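Local atomic coordinates of catechol 1,2-dioxygenase (PDB entry 5VXT), a protein that probably catalyses the iron(III)-dependent intradiol cleavage of catechol by molecular oxygen, opening the aromatic ring to cis,cis-muconate. Residues P147-T153 / Y295-N301; T153-L157 / F302-P306; E205-L209 / L288-A292; T253-E258 / L275-V279. The contacts are given in a common frame with arbitrary orientation. Where two conformers were deposited one is given. Residue numbers count along the deposited sequence, not the author numbering.

Contact 1: residues P147-T153 / Y295-N301; sequences PLVIHGT and YQDIEFN
Two parallel neighbouring strands of one sheet of the dioxygenase beta-sandwich, their axes 4.8 Å apart and inclined by 17°, pair Leu-148 with Gln-296, Val-149 with Asp-297, Ile-150 with Ile-298 and His-151 with Glu-299. At Pro-147, O accepts Gln-296 N (3.2 Å), and a water donates both to this O (2.7 Å) and to Gln-296 OE1 (3.2 Å). Leu-148 (t, p) lays CD1 3.9 Å from Ile-298 CG1. Val-149 bonds twice, N to Gln-296 O (2.9 Å) and O to Ile-298 N (2.8 Å), while its CG2 meets Tyr-295 CE1 at 3.7 Å. Ile-150 (m, t) shares its face with Leu-148 and Ile-298; the two isoleucines reach Phe-255 of the opposing sheet and so belong to the sandwich interior. His-151 lies on the other face with Val-149 and Asp-297. Its N donates to Ile-298 O (3.1 Å) and its O accepts Phe-300 N (2.9 Å). The p rotamer swings its ring across the neighbouring strand, where Glu-299 CA makes a CH-pi contact 4.1 Å from the centroid and NE2 donates to Asp-297 OD1 (2.8 Å). Gly-152 is almost fully extended (179/-164); a CB here would clash with Phe-300 O. At Thr-153 the backbone pattern is interrupted: N lies 4.3 Å from Phe-300 O and donates instead to Asn-301 OD1, at 2.8 Å.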
loop_
_atom_site.group_PDB
_atom_site.type_symbol
_atom_site.label_atom_id
_atom_site.label_comp_id
_atom_site.label_asym_id
_atom_site.label_seq_id
_atom_site.Cartn_x
_atom_site.Cartn_y
_atom_site.Cartn_z
ATOM N N PRO B 147 12.800 -34.504 -16.415
ATOM C CA PRO B 147 13.193 -34.792 -15.029
ATOM C C PRO B 147 14.502 -34.111 -14.657
ATOM O O PRO B 147 15.421 -33.996 -15.472
ATOM C CB PRO B 147 13.328 -36.320 -15.008
ATOM C CG PRO B 147 13.645 -36.682 -16.426
ATOM C CD PRO B 147 12.910 -35.687 -17.289
ATOM N N LEU B 148 14.579 -33.674 -13.400
ATOM C CA LEU B 148 15.733 -32.960 -12.868
ATOM C C LEU B 148 16.090 -33.531 -11.504
ATOM O O LEU B 148 15.217 -33.657 -10.637
ATOM C CB LEU B 148 15.441 -31.454 -12.744
ATOM C CG LEU B 148 16.485 -30.606 -12.017
ATOM C CD1 LEU B 148 17.726 -30.406 -12.859
ATOM C CD2 LEU B 148 15.887 -29.262 -11.625
ATOM N N VAL B 149 17.365 -33.869 -11.308
ATOM C CA VAL B 149 17.863 -34.329 -10.011
ATOM C C VAL B 149 18.771 -33.253 -9.432
ATOM O O VAL B 149 19.752 -32.848 -10.069
ATOM C CB VAL B 149 18.609 -35.667 -10.120
ATOM C CG1 VAL B 149 19.267 -35.984 -8.794
ATOM C CG2 VAL B 149 17.648 -36.764 -10.503
ATOM N N ILE B 150 18.440 -32.781 -8.229
ATOM C CA ILE B 150 19.270 -31.845 -7.484
ATOM C C ILE B 150 19.813 -32.576 -6.270
ATOM O O ILE B 150 19.043 -33.154 -5.494
ATOM C CB ILE B 150 18.481 -30.599 -7.050
ATOM C CG1 ILE B 150 17.705 -30.016 -8.231
ATOM C CG2 ILE B 150 19.429 -29.574 -6.456
ATOM C CD1 ILE B 150 16.735 -28.908 -7.821
ATOM N N HIS B 151 21.133 -32.560 -6.107
ATOM C CA HIS B 151 21.754 -33.316 -5.031
ATOM C C HIS B 151 22.985 -32.578 -4.540
ATOM O O HIS B 151 23.644 -31.863 -5.296
ATOM C CB HIS B 151 22.146 -34.726 -5.490
ATOM C CG HIS B 151 23.158 -34.739 -6.591
ATOM N ND1 HIS B 151 24.504 -34.947 -6.368
ATOM C CD2 HIS B 151 23.022 -34.571 -7.928
ATOM C CE1 HIS B 151 25.151 -34.907 -7.520
ATOM N NE2 HIS B 151 24.274 -34.684 -8.482
ATOM N N GLY B 152 23.298 -32.777 -3.270
ATOM C CA GLY B 152 24.540 -32.267 -2.741
ATOM C C GLY B 152 24.660 -32.591 -1.275
ATOM O O GLY B 152 23.932 -33.433 -0.745
ATOM N N THR B 153 25.587 -31.904 -0.621
ATOM C CA THR B 153 25.812 -32.072 0.801
ATOM C C THR B 153 25.646 -30.744 1.520
ATOM O O THR B 153 25.941 -29.673 0.975
ATOM C CB THR B 153 27.206 -32.614 1.093
ATOM O OG1 THR B 153 28.171 -31.600 0.785
ATOM C CG2 THR B 153 27.485 -33.847 0.256
ATOM N N TYR B 295 18.151 -37.497 -18.083
ATOM C CA TYR B 295 17.719 -36.485 -17.130
ATOM C C TYR B 295 18.841 -35.490 -16.894
ATOM O O TYR B 295 20.016 -35.773 -17.138
ATOM C CB TYR B 295 17.270 -37.097 -15.798
ATOM C CG TYR B 295 18.369 -37.741 -14.980
ATOM C CD1 TYR B 295 19.030 -37.035 -13.980
ATOM C CD2 TYR B 295 18.730 -39.068 -15.193
ATOM C CE1 TYR B 295 20.029 -37.628 -13.224
ATOM C CE2 TYR B 295 19.724 -39.670 -14.446
ATOM C CZ TYR B 295 20.373 -38.951 -13.465
ATOM O OH TYR B 295 21.361 -39.564 -12.725
ATOM N N GLN B 296 18.456 -34.311 -16.416
ATOM C CA GLN B 296 19.402 -33.260 -16.078
ATOM C C GLN B 296 19.711 -33.314 -14.589
ATOM O O GLN B 296 18.840 -33.623 -13.771
ATOM C CB GLN B 296 18.855 -31.884 -16.473
ATOM C CG GLN B 296 18.977 -31.638 -17.971
ATOM C CD GLN B 296 18.240 -30.407 -18.444
ATOM O OE1 GLN B 296 17.026 -30.286 -18.269
ATOM N NE2 GLN B 296 18.968 -29.485 -19.061
ATOM N N ASP B 297 20.959 -33.014 -14.248
ATOM C CA ASP B 297 21.493 -33.239 -12.914
ATOM C C ASP B 297 22.231 -31.988 -12.465
ATOM O O ASP B 297 23.042 -31.442 -13.218
ATOM C CB ASP B 297 22.422 -34.459 -12.925
ATOM C CG ASP B 297 22.939 -34.817 -11.555
ATOM O OD1 ASP B 297 24.094 -34.461 -11.235
ATOM O OD2 ASP B 297 22.185 -35.457 -10.797
ATOM N N ILE B 298 21.928 -31.510 -11.262
ATOM C CA ILE B 298 22.619 -30.357 -10.702
ATOM C C ILE B 298 23.202 -30.748 -9.359
ATOM O O ILE B 298 22.457 -31.098 -8.435
ATOM C CB ILE B 298 21.695 -29.139 -10.542
ATOM C CG1 ILE B 298 21.093 -28.735 -11.884
ATOM C CG2 ILE B 298 22.478 -27.997 -9.938
ATOM C CD1 ILE B 298 20.285 -27.459 -11.820
ATOM N N GLU B 299 24.524 -30.660 -9.238
ATOM C CA GLU B 299 25.186 -30.838 -7.953
ATOM C C GLU B 299 25.322 -29.472 -7.293
ATOM O O GLU B 299 25.895 -28.544 -7.872
ATOM C CB GLU B 299 26.550 -31.519 -8.102
ATOM C CG GLU B 299 27.315 -31.600 -6.781
ATOM C CD GLU B 299 28.537 -32.503 -6.833
ATOM O OE1 GLU B 299 28.634 -33.336 -7.760
ATOM O OE2 GLU B 299 29.399 -32.378 -5.937
ATOM N N PHE B 300 24.768 -29.335 -6.096
ATOM C CA PHE B 300 24.837 -28.063 -5.396
ATOM C C PHE B 300 24.933 -28.326 -3.907
ATOM O O PHE B 300 24.034 -28.936 -3.319
ATOM C CB PHE B 300 23.626 -27.194 -5.710
ATOM C CG PHE B 300 23.796 -25.773 -5.290
ATOM C CD1 PHE B 300 24.530 -24.890 -6.065
ATOM C CD2 PHE B 300 23.241 -25.320 -4.109
ATOM C CE1 PHE B 300 24.685 -23.572 -5.682
ATOM C CE2 PHE B 300 23.404 -24.008 -3.721
ATOM C CZ PHE B 300 24.130 -23.138 -4.506
ATOM N N ASN B 301 26.015 -27.860 -3.307
ATOM C CA ASN B 301 26.246 -28.026 -1.884
ATOM C C ASN B 301 25.855 -26.751 -1.155
ATOM O O ASN B 301 25.919 -25.652 -1.712
ATOM C CB ASN B 301 27.706 -28.356 -1.613
ATOM C CG ASN B 301 28.136 -29.629 -2.307
ATOM O OD1 ASN B 301 27.383 -30.606 -2.355
ATOM N ND2 ASN B 301 29.336 -29.620 -2.869
HETATM O O HOH W 1 15.233 -32.954 -17.951
#

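Contact 2: residues T153-L157 / F302-P306; sequences TVTGL and FVLTP
Leu-157, Phe-302 and Leu-304 bury the most surface where two parallel strands run out side by side, Val-154 paired with Phe-302 (CA-CA 4.8 Å) and Thr-155 with Val-303 (5.0 Å). Phe-302 is held through its backbone: N donates to Thr-153 O (2.9 Å) and O accepts Thr-155 N (2.9 Å). Its m rotamer puts the ring on the same face as Val-154, CD2 being 4.2 Å from Val-154 CG2, and the ring meets Phe-241 edge-to-face across the sandwich. Leu-304 N closes the pattern on Thr-155 O at 2.9 Å. Its side chain (m, t) brings CD1 to 3.7 Å from Val-154 CG1 and also packs on Val-243 and Leu-251 of the other sheet. On the opposite face Thr-155 CG2 touches Val-303 CG2 (3.6 Å), and Thr-155 OG1 donates to Gly-156 O (2.6 Å) within its own segment and also pairs with Lys-160 O. Past Gly-156 the backbone leaves extended form, with Leu-157 at -63/-21. The m, t side chain of Leu-157 lies along the partner segment: CG sits 3.4 Å from Leu-304 O, CD2 3.9 Å from Val-303 CG1 and CD1 3.7 Å from Pro-306 CD. With Val-154 and Phe-302 turned to the interior and Thr-155 and Val-303 to the other face, this is the end of a parallel strand pair in the two-sheet beta-sandwich of intradiol dioxygenases.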
loop_
_atom_site.group_PDB
_atom_site.type_symbol
_atom_site.label_atom_id
_atom_site.label_comp_id
_atom_site.label_asym_id
_atom_site.label_seq_id
_atom_site.Cartn_x
_atom_site.Cartn_y
_atom_site.Cartn_z
ATOM N N THR B 153 25.587 -31.904 -0.621
ATOM C CA THR B 153 25.812 -32.072 0.801
ATOM C C THR B 153 25.646 -30.744 1.520
ATOM O O THR B 153 25.941 -29.673 0.975
ATOM C CB THR B 153 27.206 -32.614 1.093
ATOM O OG1 THR B 153 28.171 -31.600 0.785
ATOM C CG2 THR B 153 27.485 -33.847 0.256
ATOM N N VAL B 154 25.158 -30.841 2.748
ATOM C CA VAL B 154 25.099 -29.730 3.683
ATOM C C VAL B 154 26.318 -29.833 4.584
ATOM O O VAL B 154 26.479 -30.818 5.316
ATOM C CB VAL B 154 23.805 -29.762 4.506
ATOM C CG1 VAL B 154 23.807 -28.647 5.560
ATOM C CG2 VAL B 154 22.602 -29.679 3.585
ATOM N N THR B 155 27.188 -28.835 4.512
ATOM C CA THR B 155 28.361 -28.767 5.365
ATOM C C THR B 155 28.370 -27.452 6.132
ATOM O O THR B 155 27.695 -26.487 5.763
ATOM C CB THR B 155 29.657 -28.877 4.558
ATOM O OG1 THR B 155 30.750 -28.459 5.377
ATOM C CG2 THR B 155 29.605 -27.974 3.358
ATOM N N GLY B 156 29.158 -27.428 7.210
ATOM C CA GLY B 156 29.501 -26.189 7.869
ATOM C C GLY B 156 30.705 -25.540 7.217
ATOM O O GLY B 156 31.252 -26.023 6.225
ATOM N N LEU B 157 31.134 -24.422 7.806
ATOM C CA LEU B 157 32.291 -23.709 7.274
ATOM C C LEU B 157 33.572 -24.537 7.330
ATOM O O LEU B 157 34.521 -24.239 6.597
ATOM C CB LEU B 157 32.490 -22.399 8.031
ATOM C CG LEU B 157 31.529 -21.254 7.698
ATOM C CD1 LEU B 157 31.784 -20.094 8.623
ATOM C CD2 LEU B 157 31.680 -20.817 6.246
ATOM N N PHE B 302 25.437 -26.908 0.095
ATOM C CA PHE B 302 25.103 -25.776 0.948
ATOM C C PHE B 302 26.159 -25.680 2.035
ATOM O O PHE B 302 26.344 -26.629 2.805
ATOM C CB PHE B 302 23.710 -25.926 1.556
ATOM C CG PHE B 302 22.608 -26.014 0.545
ATOM C CD1 PHE B 302 22.067 -24.866 -0.016
ATOM C CD2 PHE B 302 22.083 -27.238 0.176
ATOM C CE1 PHE B 302 21.038 -24.947 -0.934
ATOM C CE2 PHE B 302 21.061 -27.322 -0.743
ATOM C CZ PHE B 302 20.534 -26.179 -1.294
ATOM N N VAL B 303 26.868 -24.558 2.082
ATOM C CA VAL B 303 27.838 -24.285 3.136
ATOM C C VAL B 303 27.192 -23.281 4.079
ATOM O O VAL B 303 26.921 -22.141 3.690
ATOM C CB VAL B 303 29.168 -23.756 2.585
ATOM C CG1 VAL B 303 30.110 -23.425 3.729
ATOM C CG2 VAL B 303 29.819 -24.786 1.655
ATOM N N LEU B 304 26.940 -23.707 5.311
ATOM C CA LEU B 304 26.214 -22.927 6.302
ATOM C C LEU B 304 27.182 -22.123 7.167
ATOM O O LEU B 304 28.371 -22.435 7.264
ATOM C CB LEU B 304 25.384 -23.857 7.193
ATOM C CG LEU B 304 24.502 -24.932 6.555
ATOM C CD1 LEU B 304 23.652 -25.590 7.629
ATOM C CD2 LEU B 304 23.608 -24.343 5.465
ATOM N N THR B 305 26.649 -21.094 7.830
ATOM C CA THR B 305 27.396 -20.333 8.820
ATOM C C THR B 305 26.905 -20.656 10.229
ATOM O O THR B 305 25.753 -21.061 10.419
ATOM C CB THR B 305 27.292 -18.822 8.566
ATOM O OG1 THR B 305 25.914 -18.439 8.497
ATOM C CG2 THR B 305 27.983 -18.469 7.259
ATOM N N PRO B 306 27.753 -20.495 11.243
ATOM C CA PRO B 306 27.357 -20.880 12.601
ATOM C C PRO B 306 26.603 -19.778 13.330
ATOM O O PRO B 306 26.772 -18.585 13.072
ATOM C CB PRO B 306 28.708 -21.135 13.279
ATOM C CG PRO B 306 29.597 -20.127 12.639
ATOM C CD PRO B 306 29.148 -20.020 11.206
#

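Contact 3: residues E205-L209 / L288-A292; sequences EFRTL and LGLKA
A loop leading into strand 295-303 passes over the outer face of a beta-sandwich sheet and meets strand 203-209 through side chains. Chain directions agree within 8°, but the nearest CA pair, Arg-207 and Leu-290, is 7.6 Å apart, too wide for strand pairing. Arg-207 does most of the bridging. With chi1 at m and the rest of the chain extended, it points toward the loop, and its guanidinium is held by Glu-205, two residues back on the same face: the t, t glutamate places OE2 3.0 Å from Arg-207 NE and 3.2 Å from NH2 in a salt bridge. The remaining terminal nitrogen, Arg-207 NH1, makes a weak hydrogen bond to Leu-288 O (3.0 Å, 122° at the hydrogen). Leu-288 (m, p) lays CB over one guanidinium face, 3.7 Å from NH1, and carries CD2 to 4.0 Å from Glu-205 OE2. Gly-289 turns the loop with a positive phi of 77°. Leu-290 (m, t) then puts CD2 4.0 Å from Arg-207 CB and also packs on Val-149. Lys-291, p at chi1 and otherwise extended, sends NZ to the carbonyl of Ala-145; on the way its CE lies 3.7 Å from CD2 of Leu-209 (m, t).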
loop_
_atom_site.group_PDB
_atom_site.type_symbol
_atom_site.label_atom_id
_atom_site.label_comp_id
_atom_site.label_asym_id
_atom_site.label_seq_id
_atom_site.Cartn_x
_atom_site.Cartn_y
_atom_site.Cartn_z
ATOM N N GLU B 205 18.803 -34.872 -1.459
ATOM C CA GLU B 205 18.535 -35.087 -2.876
ATOM C C GLU B 205 17.072 -34.816 -3.175
ATOM O O GLU B 205 16.189 -35.279 -2.448
ATOM C CB GLU B 205 18.905 -36.513 -3.297
ATOM C CG GLU B 205 18.741 -36.764 -4.778
ATOM C CD GLU B 205 19.360 -38.081 -5.196
ATOM O OE1 GLU B 205 20.141 -38.641 -4.397
ATOM O OE2 GLU B 205 19.062 -38.550 -6.312
ATOM N N PHE B 206 16.822 -34.059 -4.241
ATOM C CA PHE B 206 15.477 -33.800 -4.730
ATOM C C PHE B 206 15.358 -34.342 -6.145
ATOM O O PHE B 206 16.229 -34.100 -6.985
ATOM C CB PHE B 206 15.141 -32.300 -4.702
ATOM C CG PHE B 206 15.104 -31.723 -3.323
ATOM C CD1 PHE B 206 13.987 -31.885 -2.518
ATOM C CD2 PHE B 206 16.186 -31.019 -2.824
ATOM C CE1 PHE B 206 13.952 -31.353 -1.243
ATOM C CE2 PHE B 206 16.157 -30.483 -1.549
ATOM C CZ PHE B 206 15.040 -30.652 -0.757
ATOM N N ARG B 207 14.293 -35.091 -6.395
ATOM C CA ARG B 207 13.971 -35.588 -7.722
ATOM C C ARG B 207 12.683 -34.914 -8.165
ATOM O O ARG B 207 11.656 -35.011 -7.485
ATOM C CB ARG B 207 13.856 -37.110 -7.715
ATOM C CG ARG B 207 15.168 -37.742 -7.304
ATOM C CD ARG B 207 15.092 -39.242 -7.165
ATOM N NE ARG B 207 16.341 -39.776 -6.625
ATOM C CZ ARG B 207 16.522 -41.045 -6.278
ATOM N NH1 ARG B 207 15.533 -41.915 -6.413
ATOM N NH2 ARG B 207 17.692 -41.445 -5.797
ATOM N N THR B 208 12.750 -34.205 -9.284
ATOM C CA THR B 208 11.698 -33.268 -9.637
ATOM C C THR B 208 11.746 -33.070 -11.148
ATOM O O THR B 208 12.305 -33.903 -11.873
ATOM C CB THR B 208 11.869 -31.962 -8.840
ATOM O OG1 THR B 208 10.848 -31.028 -9.207
ATOM C CG2 THR B 208 13.238 -31.335 -9.089
ATOM N N LEU B 209 11.158 -31.978 -11.619
ATOM C CA LEU B 209 11.170 -31.614 -13.026
ATOM C C LEU B 209 11.716 -30.196 -13.177
ATOM O O LEU B 209 11.710 -29.398 -12.235
ATOM C CB LEU B 209 9.769 -31.724 -13.641
ATOM C CG LEU B 209 9.027 -33.051 -13.459
ATOM C CD1 LEU B 209 7.597 -32.958 -13.985
ATOM C CD2 LEU B 209 9.776 -34.198 -14.138
ATOM N N LEU B 288 15.913 -44.541 -10.828
ATOM C CA LEU B 288 15.672 -43.577 -9.764
ATOM C C LEU B 288 14.206 -43.181 -9.653
ATOM O O LEU B 288 13.889 -42.205 -8.965
ATOM C CB LEU B 288 16.525 -42.322 -9.976
ATOM C CG LEU B 288 18.022 -42.380 -9.670
ATOM C CD1 LEU B 288 18.770 -43.065 -10.782
ATOM C CD2 LEU B 288 18.573 -40.980 -9.438
ATOM N N GLY B 289 13.306 -43.908 -10.313
ATOM C CA GLY B 289 11.907 -43.542 -10.330
ATOM C C GLY B 289 11.564 -42.391 -11.247
ATOM O O GLY B 289 10.418 -41.924 -11.227
ATOM N N LEU B 290 12.519 -41.921 -12.046
ATOM C CA LEU B 290 12.287 -40.824 -12.972
ATOM C C LEU B 290 11.492 -41.297 -14.185
ATOM O O LEU B 290 11.523 -42.474 -14.557
ATOM C CB LEU B 290 13.615 -40.215 -13.421
ATOM C CG LEU B 290 14.550 -39.782 -12.290
ATOM C CD1 LEU B 290 15.792 -39.090 -12.838
ATOM C CD2 LEU B 290 13.815 -38.887 -11.302
ATOM N N LYS B 291 10.778 -40.357 -14.805
ATOM C CA LYS B 291 9.853 -40.672 -15.887
ATOM C C LYS B 291 10.540 -40.885 -17.231
ATOM O O LYS B 291 9.851 -41.170 -18.216
ATOM C CB LYS B 291 8.800 -39.564 -16.015
ATOM C CG LYS B 291 9.339 -38.208 -16.445
ATOM C CD LYS B 291 8.194 -37.248 -16.735
ATOM C CE LYS B 291 8.698 -35.892 -17.196
ATOM N NZ LYS B 291 7.578 -34.938 -17.418
ATOM N N ALA B 292 11.865 -40.766 -17.296
ATOM C CA ALA B 292 12.586 -40.904 -18.555
ATOM C C ALA B 292 14.038 -41.246 -18.255
ATOM O O ALA B 292 14.556 -40.921 -17.183
ATOM C CB ALA B 292 12.487 -39.627 -19.398
#

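Contact 4: residues T253-E258 / L275-V279; sequences TQFNIE and LIPPV
An edge strand, 251-256, of the beta-sandwich sheet that carries the iron ligands His-238 and His-240 is flanked by a non-regular segment with Leu-275 beside Phe-255 (CA-CA 4.6 Å) and Ile-276 beside Asn-256 (5.2 Å). A single direct backbone hydrogen bond joins them, Asn-256 N to Leu-275 O at 2.9 Å; Phe-255 CA adds a contact to that oxygen at 3.2 Å. Gln-254 O is buried without a partner in the model, covered by Leu-275 CD1 (m, t) at 3.3 Å. The side chains of the strand are satisfied outside the pair: Thr-253 OG1 bonds to Pro-116 O, and Gln-254 to Ile-119 O through NE2 and to the catechol-pocket residue Arg-235 through OE1. Gln-254 also touches both iron-binding histidines. Phe-255 (p) turns one ring face to Pro-277, whose CG lies 4.2 Å from the centroid in a CH-pi contact. Farther along, a water links the backbones: it donates to Asn-256 O (2.7 Å) and Pro-277 O (2.6 Å) and accepts from Glu-258 N (2.8 Å). The t, t side chain of Glu-258 then reaches past Pro-278, and its OE2 receives Val-279 N at 3.0 Å, nearly straight at 174°.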
loop_
_atom_site.group_PDB
_atom_site.type_symbol
_atom_site.label_atom_id
_atom_site.label_comp_id
_atom_site.label_asym_id
_atom_site.label_seq_id
_atom_site.Cartn_x
_atom_site.Cartn_y
_atom_site.Cartn_z
ATOM N N THR B 253 18.200 -19.086 0.198
ATOM C CA THR B 253 18.991 -18.923 -1.014
ATOM C C THR B 253 18.228 -19.521 -2.186
ATOM O O THR B 253 17.068 -19.930 -2.056
ATOM C CB THR B 253 20.375 -19.561 -0.851
ATOM O OG1 THR B 253 21.200 -19.174 -1.951
ATOM C CG2 THR B 253 20.255 -21.070 -0.815
ATOM N N GLN B 254 18.894 -19.550 -3.341
ATOM C CA GLN B 254 18.327 -20.018 -4.601
ATOM C C GLN B 254 19.481 -20.420 -5.502
ATOM O O GLN B 254 20.634 -20.087 -5.236
ATOM C CB GLN B 254 17.508 -18.934 -5.327
ATOM C CG GLN B 254 16.325 -18.307 -4.608
ATOM C CD GLN B 254 15.655 -17.260 -5.490
ATOM O OE1 GLN B 254 15.648 -17.389 -6.715
ATOM N NE2 GLN B 254 15.115 -16.213 -4.880
ATOM N N PHE B 255 19.158 -21.097 -6.598
ATOM C CA PHE B 255 20.077 -21.095 -7.724
ATOM C C PHE B 255 19.264 -20.943 -9.003
ATOM O O PHE B 255 18.072 -21.263 -9.050
ATOM C CB PHE B 255 21.041 -22.316 -7.772
ATOM C CG PHE B 255 20.387 -23.660 -7.933
ATOM C CD1 PHE B 255 19.679 -23.990 -9.079
ATOM C CD2 PHE B 255 20.569 -24.633 -6.963
ATOM C CE1 PHE B 255 19.117 -25.241 -9.224
ATOM C CE2 PHE B 255 20.019 -25.887 -7.106
ATOM C CZ PHE B 255 19.288 -26.193 -8.239
ATOM N N ASN B 256 19.911 -20.385 -10.016
ATOM C CA ASN B 256 19.324 -20.182 -11.327
ATOM C C ASN B 256 19.718 -21.340 -12.233
ATOM O O ASN B 256 20.807 -21.911 -12.097
ATOM C CB ASN B 256 19.799 -18.867 -11.942
ATOM C CG ASN B 256 19.003 -17.657 -11.451
ATOM O OD1 ASN B 256 17.831 -17.766 -11.095
ATOM N ND2 ASN B 256 19.639 -16.495 -11.458
ATOM N N ILE B 257 18.819 -21.690 -13.155
ATOM C CA ILE B 257 19.138 -22.703 -14.159
ATOM C C ILE B 257 20.155 -22.137 -15.139
ATOM O O ILE B 257 19.949 -21.066 -15.727
ATOM C CB ILE B 257 17.872 -23.168 -14.891
ATOM C CG1 ILE B 257 16.878 -23.785 -13.906
ATOM C CG2 ILE B 257 18.241 -24.143 -16.036
ATOM C CD1 ILE B 257 17.466 -24.920 -13.091
ATOM N N GLU B 258 21.258 -22.858 -15.323
ATOM C CA GLU B 258 22.328 -22.399 -16.193
ATOM C C GLU B 258 21.798 -22.097 -17.592
ATOM O O GLU B 258 21.024 -22.872 -18.160
ATOM C CB GLU B 258 23.421 -23.464 -16.250
ATOM C CG GLU B 258 24.259 -23.469 -17.501
ATOM C CD GLU B 258 25.437 -24.428 -17.405
ATOM O OE1 GLU B 258 26.591 -23.961 -17.519
ATOM O OE2 GLU B 258 25.215 -25.647 -17.214
ATOM N N LEU B 275 25.530 -18.565 -7.522
ATOM C CA LEU B 275 24.279 -19.312 -7.483
ATOM C C LEU B 275 23.825 -19.738 -8.877
ATOM O O LEU B 275 22.622 -19.802 -9.153
ATOM C CB LEU B 275 23.193 -18.484 -6.788
ATOM C CG LEU B 275 23.493 -18.096 -5.338
ATOM C CD1 LEU B 275 22.348 -17.291 -4.717
ATOM C CD2 LEU B 275 23.799 -19.321 -4.475
ATOM N N ILE B 276 24.782 -20.030 -9.758
ATOM C CA ILE B 276 24.529 -20.468 -11.130
ATOM C C ILE B 276 25.318 -21.749 -11.367
ATOM O O ILE B 276 26.355 -21.719 -12.043
ATOM C CB ILE B 276 24.931 -19.395 -12.156
ATOM C CG1 ILE B 276 24.376 -18.020 -11.763
ATOM C CG2 ILE B 276 24.457 -19.790 -13.548
ATOM C CD1 ILE B 276 24.826 -16.925 -12.719
ATOM N N PRO B 277 24.879 -22.882 -10.839
ATOM C CA PRO B 277 25.688 -24.106 -10.935
ATOM C C PRO B 277 25.509 -24.781 -12.281
ATOM O O PRO B 277 24.456 -24.652 -12.922
ATOM C CB PRO B 277 25.151 -24.979 -9.792
ATOM C CG PRO B 277 23.802 -24.420 -9.441
ATOM C CD PRO B 277 23.593 -23.106 -10.163
ATOM N N PRO B 278 26.538 -25.487 -12.759
ATOM C CA PRO B 278 26.403 -26.257 -14.000
ATOM C C PRO B 278 25.318 -27.316 -13.898
ATOM O O PRO B 278 25.072 -27.887 -12.834
ATOM C CB PRO B 278 27.781 -26.899 -14.165
ATOM C CG PRO B 278 28.704 -25.975 -13.454
ATOM C CD PRO B 278 27.931 -25.412 -12.297
ATOM N N VAL B 279 24.664 -27.561 -15.030
ATOM C CA VAL B 279 23.711 -28.654 -15.194
ATOM C C VAL B 279 24.350 -29.715 -16.086
ATOM O O VAL B 279 24.989 -29.385 -17.092
ATOM C CB VAL B 279 22.381 -28.152 -15.794
ATOM C CG1 VAL B 279 21.341 -29.261 -15.803
ATOM C CG2 VAL B 279 21.867 -26.918 -15.032
HETATM O O HOH W 2 21.829 -24.314 -12.954
#

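Contacts 1 and 2 are successive parts of one parallel strand pair, sharing Thr-153, with centres about 17 Å apart. Contact 3 adds the next strand of that sheet: Ile-150 O lies 2.7 Å from Phe-206 N and Leu-148 N 2.7 Å from Thr-208 O, both probable hydrogen bonds. Contact 4 joins an edge strand of the facing sheet to the loop before strand 280-282 and meets contact 1 in the interior, Ile-298 CD1 lying 3.6 Å from Phe-255 CE1 and from Val-279 CG2; contact 2 touches it through Phe-302 CE1 and Thr-253 CG2 (4.0 Å). Contact 4 is nearest the active site: the Gln-254 side chain is about 4 Å from catechol and 5 Å from iron, against about 12 Å for the Ile-150 side chain.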